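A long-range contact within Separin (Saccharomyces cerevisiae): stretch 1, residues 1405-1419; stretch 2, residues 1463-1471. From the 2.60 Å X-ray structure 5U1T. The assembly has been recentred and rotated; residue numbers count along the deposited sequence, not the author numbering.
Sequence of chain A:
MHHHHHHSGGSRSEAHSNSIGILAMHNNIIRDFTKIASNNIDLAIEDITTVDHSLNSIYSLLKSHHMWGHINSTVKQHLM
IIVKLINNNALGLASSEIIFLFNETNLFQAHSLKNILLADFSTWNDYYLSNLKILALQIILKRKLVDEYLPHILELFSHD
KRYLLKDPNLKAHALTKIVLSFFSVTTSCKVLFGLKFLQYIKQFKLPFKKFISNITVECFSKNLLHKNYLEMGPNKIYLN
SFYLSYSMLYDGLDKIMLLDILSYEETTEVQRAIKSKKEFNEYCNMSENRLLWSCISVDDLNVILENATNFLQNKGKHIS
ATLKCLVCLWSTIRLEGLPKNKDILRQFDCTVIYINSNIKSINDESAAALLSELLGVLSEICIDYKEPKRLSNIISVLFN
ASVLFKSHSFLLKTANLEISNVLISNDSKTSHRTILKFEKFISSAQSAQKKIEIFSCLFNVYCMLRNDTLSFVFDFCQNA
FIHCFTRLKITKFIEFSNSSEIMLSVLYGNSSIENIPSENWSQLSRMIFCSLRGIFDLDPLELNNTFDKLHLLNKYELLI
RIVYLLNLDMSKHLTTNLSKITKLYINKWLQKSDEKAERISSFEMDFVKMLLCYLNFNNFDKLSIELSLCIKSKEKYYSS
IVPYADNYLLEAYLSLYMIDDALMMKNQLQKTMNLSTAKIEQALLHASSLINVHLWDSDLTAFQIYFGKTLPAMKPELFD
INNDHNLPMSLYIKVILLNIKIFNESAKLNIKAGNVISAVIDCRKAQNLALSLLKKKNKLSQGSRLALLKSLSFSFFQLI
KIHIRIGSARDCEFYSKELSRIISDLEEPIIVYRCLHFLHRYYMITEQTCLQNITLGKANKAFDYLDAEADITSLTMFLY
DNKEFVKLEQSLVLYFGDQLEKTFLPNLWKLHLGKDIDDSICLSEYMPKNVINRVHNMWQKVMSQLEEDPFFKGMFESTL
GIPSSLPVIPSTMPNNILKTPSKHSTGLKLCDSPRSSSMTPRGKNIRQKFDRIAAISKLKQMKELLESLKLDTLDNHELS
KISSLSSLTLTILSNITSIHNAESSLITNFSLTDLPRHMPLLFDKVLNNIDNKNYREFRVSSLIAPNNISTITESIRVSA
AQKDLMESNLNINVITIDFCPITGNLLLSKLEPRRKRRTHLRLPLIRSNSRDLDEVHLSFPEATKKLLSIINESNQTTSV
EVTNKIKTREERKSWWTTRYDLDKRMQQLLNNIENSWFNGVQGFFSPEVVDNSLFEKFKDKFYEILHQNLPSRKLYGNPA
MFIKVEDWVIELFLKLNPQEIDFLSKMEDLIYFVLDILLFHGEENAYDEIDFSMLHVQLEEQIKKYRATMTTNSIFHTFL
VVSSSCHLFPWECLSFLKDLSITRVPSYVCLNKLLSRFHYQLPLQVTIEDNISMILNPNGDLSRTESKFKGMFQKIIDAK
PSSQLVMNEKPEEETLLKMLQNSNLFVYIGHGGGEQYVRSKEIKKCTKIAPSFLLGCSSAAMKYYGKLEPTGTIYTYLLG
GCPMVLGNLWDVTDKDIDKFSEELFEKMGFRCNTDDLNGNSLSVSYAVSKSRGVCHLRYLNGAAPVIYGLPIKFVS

Stretch 1 1405-1419: QVTIEDNISMILNPN
Stretch 2, residues 1463-1471: SNLFVYIGH

Two neighbouring parallel β-strands join these stretches. The strand ending at Leu1416 and the strand ending at Ile1469 run in the same direction, with 4° between their axes and a closest approach of 4.7 Å. The register is simple. Ser1413 lies beside Phe1466 (CA to CA 4.9 Å), Met1414 beside Val1467 (CA to CA 4.8 Å), Ile1415 beside Tyr1468 (CA to CA 4.7 Å) and Leu1416 beside Ile1469 (CA to CA 5.0 Å). Phi/psi values are extended, for example -132/130 at Ile1415 and -126/138 at Val1467. Before its strand, stretch 1 turns through Asn1411 at 54/47. After it, Asn1417 leaves the extended range at 56/58.

Ahead of the regular ladder, Asn1464 N donates a separate hydrogen bond to Asn1411 O at 2.8 Å. From Ser1413 onward the hydrogen bonds follow the parallel pattern, in which alternate residues of stretch 1 bond to residues flanking their partner. Ser1413 N donates to Leu1465 O at 2.8 Å, and Val1467 N to Ser1413 O at 3.0 Å. Ile1415 N donates to Val1467 O at 3.0 Å, and Ile1469 N to Ile1415 O at 2.9 Å. Asn1417 N closes the ladder on Ile1469 O at 3.0 Å. Met1414 CA also lies 3.1 Å from Val1467 O, a CA-H...O contact.

Side chains alternate between the two faces of the sheet. Ser1413, Ile1415, Phe1466 and Tyr1468 share one face. Ile1415 is m at chi1 and t at chi2. Ile1415 CD1 lies 3.8 Å from Phe1466 CE1, and Ile1415 CB 3.8 Å from Tyr1468 CD2. Both aromatic residues are t at chi1, with chi2 of 82° for Phe1466 and -88° for Tyr1468. The aliphatic chain thus packs against both rings. Pro1418 extends this apolar patch, with CG 3.8 Å from Tyr1468 CE2. Tyr1468 OH donates to His1471 O at 2.8 Å within its own stretch.

Ser1413 and Ser1463, both m, join through their hydroxyls. Ser1413 OG and Ser1463 OG form a very short hydrogen bond of 2.4 Å, and the position of Ser1463 OG is less certain.

Met1414, Leu1416, Val1467 and Ile1469 occupy the other face. Leu1416 (t, p) brings CD1 to 3.8 Å from CD1 of Ile1469 (m, t). Met1414 CE reaches Val1467 CG2 at 4.1 Å. These are apolar contacts between buried side chains.

Gly1470 leaves room for the proline: its CA is 3.9 Å from Pro1418 CD, and an ideal CB there would clash with that CD at 2.5 Å.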

ATOM      1  N   GLN A1405       1.278 -11.903 -56.745  1.00 78.88           N
ATOM      2  CA  GLN A1405       2.033 -11.113 -57.690  1.00 82.42           C
ATOM      3  C   GLN A1405       2.591  -9.900 -56.998  1.00 79.38           C
ATOM      4  O   GLN A1405       1.865  -9.098 -56.455  1.00 75.99           O
ATOM      5  CB  GLN A1405       1.159 -10.671 -58.850  1.00 83.30           C
ATOM      6  CG  GLN A1405       0.082 -11.656 -59.239  1.00 86.17           C
ATOM      7  CD  GLN A1405       0.062 -11.944 -60.723  1.00 94.81           C
ATOM      8  OE1 GLN A1405       1.038 -12.421 -61.290  1.00 89.06           O
ATOM      9  NE2 GLN A1405      -1.061 -11.667 -61.355  1.00 95.59           N
ATOM     10  N   VAL A1406       3.903  -9.762 -57.073  1.00 75.80           N
ATOM     11  CA  VAL A1406       4.625  -8.669 -56.477  1.00 78.71           C
ATOM     12  C   VAL A1406       5.517  -8.096 -57.537  1.00 85.81           C
ATOM     13  O   VAL A1406       6.333  -8.812 -58.074  1.00 86.89           O
ATOM     14  CB  VAL A1406       5.586  -9.208 -55.431  1.00 81.31           C
ATOM     15  CG1 VAL A1406       6.070  -8.105 -54.522  1.00 80.52           C
ATOM     16  CG2 VAL A1406       4.937 -10.315 -54.645  1.00 79.40           C
ATOM     17  N   THR A1407       5.387  -6.807 -57.824  1.00 88.15           N
ATOM     18  CA  THR A1407       6.196  -6.144 -58.844  1.00 85.32           C
ATOM     19  C   THR A1407       7.546  -5.733 -58.291  1.00 81.75           C
ATOM     20  O   THR A1407       7.681  -5.298 -57.145  1.00 87.87           O
ATOM     21  CB  THR A1407       5.516  -4.889 -59.428  1.00 82.63           C
ATOM     22  OG1 THR A1407       5.120  -4.004 -58.363  1.00 84.89           O
ATOM     23  CG2 THR A1407       4.315  -5.275 -60.293  1.00 85.71           C
ATOM     24  N   ILE A1408       8.534  -5.831 -59.157  1.00 81.76           N
ATOM     25  CA  ILE A1408       9.914  -5.804 -58.760  1.00 86.87           C
ATOM     26  C   ILE A1408      10.607  -4.713 -59.576  1.00 97.71           C
ATOM     27  O   ILE A1408      11.823  -4.560 -59.548  1.00 97.06           O
ATOM     28  CB  ILE A1408      10.512  -7.198 -58.987  1.00 85.78           C
ATOM     29  CG1 ILE A1408      11.938  -7.331 -58.464  1.00 87.71           C
ATOM     30  CG2 ILE A1408      10.388  -7.596 -60.466  1.00 90.42           C
ATOM     31  CD1 ILE A1408      12.589  -8.628 -58.947  1.00 91.64           C
ATOM     32  N   GLU A1409       9.807  -3.925 -60.286  1.00101.35           N
ATOM     33  CA  GLU A1409      10.349  -2.972 -61.244  1.00105.04           C
ATOM     34  C   GLU A1409      10.699  -1.627 -60.635  1.00103.15           C
ATOM     35  O   GLU A1409      11.252  -0.777 -61.326  1.00102.78           O
ATOM     36  CB  GLU A1409       9.370  -2.766 -62.400  1.00111.48           C
ATOM     37  CG  GLU A1409       9.180  -3.997 -63.286  1.00115.08           C
ATOM     38  CD  GLU A1409       8.143  -3.798 -64.392  1.00130.28           C
ATOM     39  OE1 GLU A1409       7.426  -2.759 -64.358  1.00138.35           O
ATOM     40  OE2 GLU A1409       8.029  -4.671 -65.287  1.00132.60           O
ATOM     41  N   ASP A1410      10.381  -1.440 -59.351  1.00106.14           N
ATOM     42  CA  ASP A1410      10.791  -0.247 -58.595  1.00104.16           C
ATOM     43  C   ASP A1410      10.458  -0.312 -57.101  1.00102.07           C
ATOM     44  O   ASP A1410       9.759  -1.215 -56.634  1.00 98.17           O
ATOM     45  CB  ASP A1410      10.158   1.015 -59.182  1.00104.48           C
ATOM     46  CG  ASP A1410       8.669   0.862 -59.441  1.00106.23           C
ATOM     47  OD1 ASP A1410       7.956   0.305 -58.574  1.00107.69           O
ATOM     48  OD2 ASP A1410       8.214   1.304 -60.523  1.00109.53           O
ATOM     49  N   ASN A1411      10.962   0.673 -56.367  1.00 99.02           N
ATOM     50  CA  ASN A1411      10.712   0.804 -54.938  1.00 98.44           C
ATOM     51  C   ASN A1411      11.058  -0.428 -54.115  1.00 93.04           C
ATOM     52  O   ASN A1411      10.272  -0.848 -53.266  1.00 89.24           O
ATOM     53  CB  ASN A1411       9.251   1.172 -54.691  1.00 98.82           C
ATOM     54  CG  ASN A1411       9.069   2.645 -54.420  1.00104.74           C
ATOM     55  OD1 ASN A1411       8.446   3.352 -55.207  1.00107.45           O
ATOM     56  ND2 ASN A1411       9.625   3.123 -53.304  1.00107.58           N
ATOM     57  N   ILE A1412      12.238  -0.992 -54.353  1.00 88.17           N
ATOM     58  CA  ILE A1412      12.710  -2.119 -53.557  1.00 85.19           C
ATOM     59  C   ILE A1412      13.854  -1.696 -52.599  1.00 84.37           C
ATOM     60  O   ILE A1412      14.786  -0.987 -52.993  1.00 81.16           O
ATOM     61  CB  ILE A1412      13.134  -3.292 -54.485  1.00 80.80           C
ATOM     62  CG1 ILE A1412      14.289  -2.894 -55.397  1.00 86.33           C
ATOM     63  CG2 ILE A1412      11.956  -3.794 -55.291  1.00 89.29           C
ATOM     64  CD1 ILE A1412      15.614  -3.368 -54.929  1.00 87.27           C
ATOM     65  N   SER A1413      13.749  -2.108 -51.334  1.00 84.24           N
ATOM     66  CA  SER A1413      14.714  -1.740 -50.285  1.00 80.48           C
ATOM     67  C   SER A1413      15.674  -2.878 -49.977  1.00 77.24           C
ATOM     68  O   SER A1413      15.302  -4.050 -50.052  1.00 80.03           O
ATOM     69  CB  SER A1413      14.000  -1.337 -48.986  1.00 72.91           C
ATOM     70  OG  SER A1413      13.082  -0.279 -49.180  1.00 75.13           O
ATOM     71  N   MET A1414      16.902  -2.533 -49.615  1.00 73.01           N
ATOM     72  CA  MET A1414      17.865  -3.539 -49.215  1.00 70.61           C
ATOM     73  C   MET A1414      18.824  -3.018 -48.183  1.00 78.55           C
ATOM     74  O   MET A1414      19.148  -1.831 -48.147  1.00 86.89           O
ATOM     75  CB  MET A1414      18.641  -4.046 -50.411  1.00 76.38           C
ATOM     76  CG  MET A1414      18.708  -3.051 -51.522  1.00 91.62           C
ATOM     77  SD  MET A1414      19.060  -3.886 -53.064  1.00 95.59           S
ATOM     78  CE  MET A1414      18.103  -5.374 -52.806  1.00 90.88           C
ATOM     79  N   ILE A1415      19.269  -3.930 -47.332  1.00 73.35           N
ATOM     80  CA  ILE A1415      20.230  -3.633 -46.289  1.00 73.99           C
ATOM     81  C   ILE A1415      21.304  -4.714 -46.359  1.00 74.26           C
ATOM     82  O   ILE A1415      20.989  -5.896 -46.432  1.00 77.77           O
ATOM     83  CB  ILE A1415      19.554  -3.586 -44.907  1.00 72.25           C
ATOM     84  CG1 ILE A1415      18.447  -2.528 -44.908  1.00 67.82           C
ATOM     85  CG2 ILE A1415      20.566  -3.325 -43.815  1.00 70.55           C
ATOM     86  CD1 ILE A1415      17.631  -2.487 -43.663  1.00 69.69           C
ATOM     87  N   LEU A1416      22.570  -4.320 -46.377  1.00 73.16           N
ATOM     88  CA  LEU A1416      23.645  -5.286 -46.573  1.00 75.11           C
ATOM     89  C   LEU A1416      24.787  -5.074 -45.591  1.00 73.74           C
ATOM     90  O   LEU A1416      25.437  -4.034 -45.625  1.00 82.11           O
ATOM     91  CB  LEU A1416      24.167  -5.199 -48.004  1.00 83.63           C
ATOM     92  CG  LEU A1416      25.209  -6.237 -48.404  1.00 82.86           C
ATOM     93  CD1 LEU A1416      24.673  -7.625 -48.118  1.00 79.83           C
ATOM     94  CD2 LEU A1416      25.568  -6.092 -49.877  1.00 84.31           C
ATOM     95  N   ASN A1417      25.023  -6.051 -44.714  1.00 72.95           N
ATOM     96  CA  ASN A1417      26.135  -5.998 -43.760  1.00 75.40           C
ATOM     97  C   ASN A1417      26.073  -4.730 -42.904  1.00 79.15           C
ATOM     98  O   ASN A1417      27.024  -3.950 -42.870  1.00 77.19           O
ATOM     99  CB  ASN A1417      27.475  -6.090 -44.523  1.00 77.58           C
ATOM    100  CG  ASN A1417      28.695  -6.173 -43.608  1.00 76.33           C
ATOM    101  OD1 ASN A1417      28.593  -6.534 -42.444  1.00 80.53           O
ATOM    102  ND2 ASN A1417      29.861  -5.846 -44.154  1.00 79.89           N
ATOM    103  N   PRO A1418      24.953  -4.527 -42.182  1.00 82.73           N
ATOM    104  CA  PRO A1418      24.714  -3.254 -41.492  1.00 76.53           C
ATOM    105  C   PRO A1418      25.692  -3.019 -40.361  1.00 75.71           C
ATOM    106  O   PRO A1418      25.515  -2.079 -39.599  1.00 87.52           O
ATOM    107  CB  PRO A1418      23.291  -3.405 -40.928  1.00 77.56           C
ATOM    108  CG  PRO A1418      22.760  -4.704 -41.460  1.00 76.44           C
ATOM    109  CD  PRO A1418      23.950  -5.536 -41.803  1.00 80.58           C
ATOM    110  N   ASN A1419      26.709  -3.857 -40.247  1.00 75.12           N
ATOM    111  CA  ASN A1419      27.559  -3.833 -39.075  1.00 72.87           C
ATOM    112  C   ASN A1419      28.991  -4.220 -39.410  1.00 77.15           C
ATOM    113  O   ASN A1419      29.803  -4.435 -38.512  1.00 80.84           O
ATOM    114  CB  ASN A1419      26.980  -4.767 -38.014  1.00 80.37           C
ATOM    115  CG  ASN A1419      27.495  -4.470 -36.618  1.00 86.75           C
ATOM    116  OD1 ASN A1419      26.924  -3.647 -35.882  1.00 91.98           O
ATOM    117  ND2 ASN A1419      28.568  -5.157 -36.231  1.00 82.80           N
ATOM    118  N   SER A1463       7.950  -0.190 -49.525  1.00 83.59           N
ATOM    119  CA  SER A1463       8.683  -0.998 -50.498  1.00 82.71           C
ATOM    120  C   SER A1463       7.810  -2.088 -51.108  1.00 83.95           C
ATOM    121  O   SER A1463       6.929  -2.634 -50.439  1.00 85.53           O
ATOM    122  CB  SER A1463       9.909  -1.641 -49.848  1.00 79.79           C
ATOM    123  OG  SER A1463      10.677  -0.689 -49.136  1.00 81.31           O
ATOM    124  N   ASN A1464       8.060  -2.407 -52.374  1.00 86.75           N
ATOM    125  CA  ASN A1464       7.474  -3.589 -52.990  1.00 83.34           C
ATOM    126  C   ASN A1464       8.209  -4.837 -52.522  1.00 79.91           C
ATOM    127  O   ASN A1464       7.673  -5.946 -52.542  1.00 73.61           O
ATOM    128  CB  ASN A1464       7.526  -3.492 -54.509  1.00 84.54           C
ATOM    129  CG  ASN A1464       6.632  -2.404 -55.050  1.00 87.85           C
ATOM    130  OD1 ASN A1464       7.046  -1.602 -55.892  1.00 92.54           O
ATOM    131  ND2 ASN A1464       5.398  -2.360 -54.558  1.00 78.74           N
ATOM    132  N   LEU A1465       9.455  -4.637 -52.109  1.00 79.15           N
ATOM    133  CA  LEU A1465      10.272  -5.713 -51.583  1.00 75.48           C
ATOM    134  C   LEU A1465      11.256  -5.197 -50.546  1.00 77.42           C
ATOM    135  O   LEU A1465      11.921  -4.185 -50.756  1.00 79.15           O
ATOM    136  CB  LEU A1465      11.027  -6.405 -52.708  1.00 76.07           C
ATOM    137  CG  LEU A1465      12.057  -7.414 -52.211  1.00 79.62           C
ATOM    138  CD1 LEU A1465      11.360  -8.539 -51.471  1.00 79.16           C
ATOM    139  CD2 LEU A1465      12.871  -7.953 -53.359  1.00 79.95           C
ATOM    140  N   PHE A1466      11.343  -5.893 -49.422  1.00 70.56           N
ATOM    141  CA  PHE A1466      12.350  -5.588 -48.423  1.00 73.74           C
ATOM    142  C   PHE A1466      13.318  -6.752 -48.250  1.00 70.26           C
ATOM    143  O   PHE A1466      12.895  -7.857 -47.922  1.00 71.76           O
ATOM    144  CB  PHE A1466      11.695  -5.261 -47.089  1.00 72.20           C
ATOM    145  CG  PHE A1466      12.676  -5.037 -45.992  1.00 71.30           C
ATOM    146  CD1 PHE A1466      13.300  -3.814 -45.848  1.00 72.86           C
ATOM    147  CD2 PHE A1466      12.995  -6.051 -45.112  1.00 71.98           C
ATOM    148  CE1 PHE A1466      14.216  -3.607 -44.842  1.00 74.05           C
ATOM    149  CE2 PHE A1466      13.913  -5.851 -44.104  1.00 72.31           C
ATOM    150  CZ  PHE A1466      14.519  -4.629 -43.964  1.00 72.34           C
ATOM    151  N   VAL A1467      14.611  -6.531 -48.475  1.00 66.95           N
ATOM    152  CA  VAL A1467      15.577  -7.602 -48.232  1.00 69.13           C
ATOM    153  C   VAL A1467      16.690  -7.128 -47.295  1.00 72.03           C
ATOM    154  O   VAL A1467      17.158  -5.999 -47.394  1.00 73.70           O
ATOM    155  CB  VAL A1467      16.159  -8.169 -49.558  1.00 69.12           C
ATOM    156  CG1 VAL A1467      15.404  -7.621 -50.748  1.00 70.37           C
ATOM    157  CG2 VAL A1467      17.655  -7.926 -49.678  1.00 68.69           C
ATOM    158  N   TYR A1468      17.074  -8.000 -46.361  1.00 74.57           N
ATOM    159  CA  TYR A1468      17.980  -7.651 -45.269  1.00 71.58           C
ATOM    160  C   TYR A1468      19.002  -8.750 -45.015  1.00 70.34           C
ATOM    161  O   TYR A1468      18.630  -9.871 -44.729  1.00 72.46           O
ATOM    162  CB  TYR A1468      17.179  -7.382 -43.993  1.00 68.76           C
ATOM    163  CG  TYR A1468      17.995  -7.252 -42.711  1.00 77.36           C
ATOM    164  CD1 TYR A1468      18.314  -8.369 -41.939  1.00 75.71           C
ATOM    165  CD2 TYR A1468      18.417  -6.015 -42.258  1.00 72.70           C
ATOM    166  CE1 TYR A1468      19.046  -8.250 -40.762  1.00 74.72           C
ATOM    167  CE2 TYR A1468      19.145  -5.887 -41.081  1.00 75.19           C
ATOM    168  CZ  TYR A1468      19.454  -7.006 -40.336  1.00 77.18           C
ATOM    169  OH  TYR A1468      20.177  -6.870 -39.170  1.00 75.78           O
ATOM    170  N   ILE A1469      20.286  -8.417 -45.093  1.00 69.54           N
ATOM    171  CA  ILE A1469      21.352  -9.370 -44.791  1.00 72.12           C
ATOM    172  C   ILE A1469      22.237  -8.896 -43.620  1.00 74.11           C
ATOM    173  O   ILE A1469      22.925  -7.888 -43.708  1.00 74.91           O
ATOM    174  CB  ILE A1469      22.239  -9.624 -46.034  1.00 72.07           C
ATOM    175  CG1 ILE A1469      21.375  -9.937 -47.258  1.00 67.95           C
ATOM    176  CG2 ILE A1469      23.238 -10.737 -45.770  1.00 65.37           C
ATOM    177  CD1 ILE A1469      22.149 -10.415 -48.439  1.00 71.73           C
ATOM    178  N   GLY A1470      22.218  -9.640 -42.526  1.00 73.00           N
ATOM    179  CA  GLY A1470      22.980  -9.294 -41.342  1.00 75.51           C
ATOM    180  C   GLY A1470      22.336 -10.057 -40.207  1.00 76.62           C
ATOM    181  O   GLY A1470      21.438 -10.854 -40.469  1.00 78.87           O
ATOM    182  N   HIS A1471      22.754  -9.833 -38.964  1.00 74.83           N
ATOM    183  CA  HIS A1471      22.212 -10.628 -37.868  1.00 74.89           C
ATOM    184  C   HIS A1471      20.738 -10.372 -37.634  1.00 76.57           C
ATOM    185  O   HIS A1471      20.286  -9.230 -37.673  1.00 71.69           O
ATOM    186  CB  HIS A1471      22.959 -10.380 -36.572  1.00 72.12           C
ATOM    187  CG  HIS A1471      22.429 -11.172 -35.419  1.00 77.55           C
ATOM    188  ND1 HIS A1471      21.425 -10.706 -34.591  1.00 81.22           N
ATOM    189  CD2 HIS A1471      22.758 -12.402 -34.954  1.00 78.26           C
ATOM    190  CE1 HIS A1471      21.165 -11.611 -33.665  1.00 78.46           C
ATOM    191  NE2 HIS A1471      21.962 -12.647 -33.859  1.00 81.35           N
TER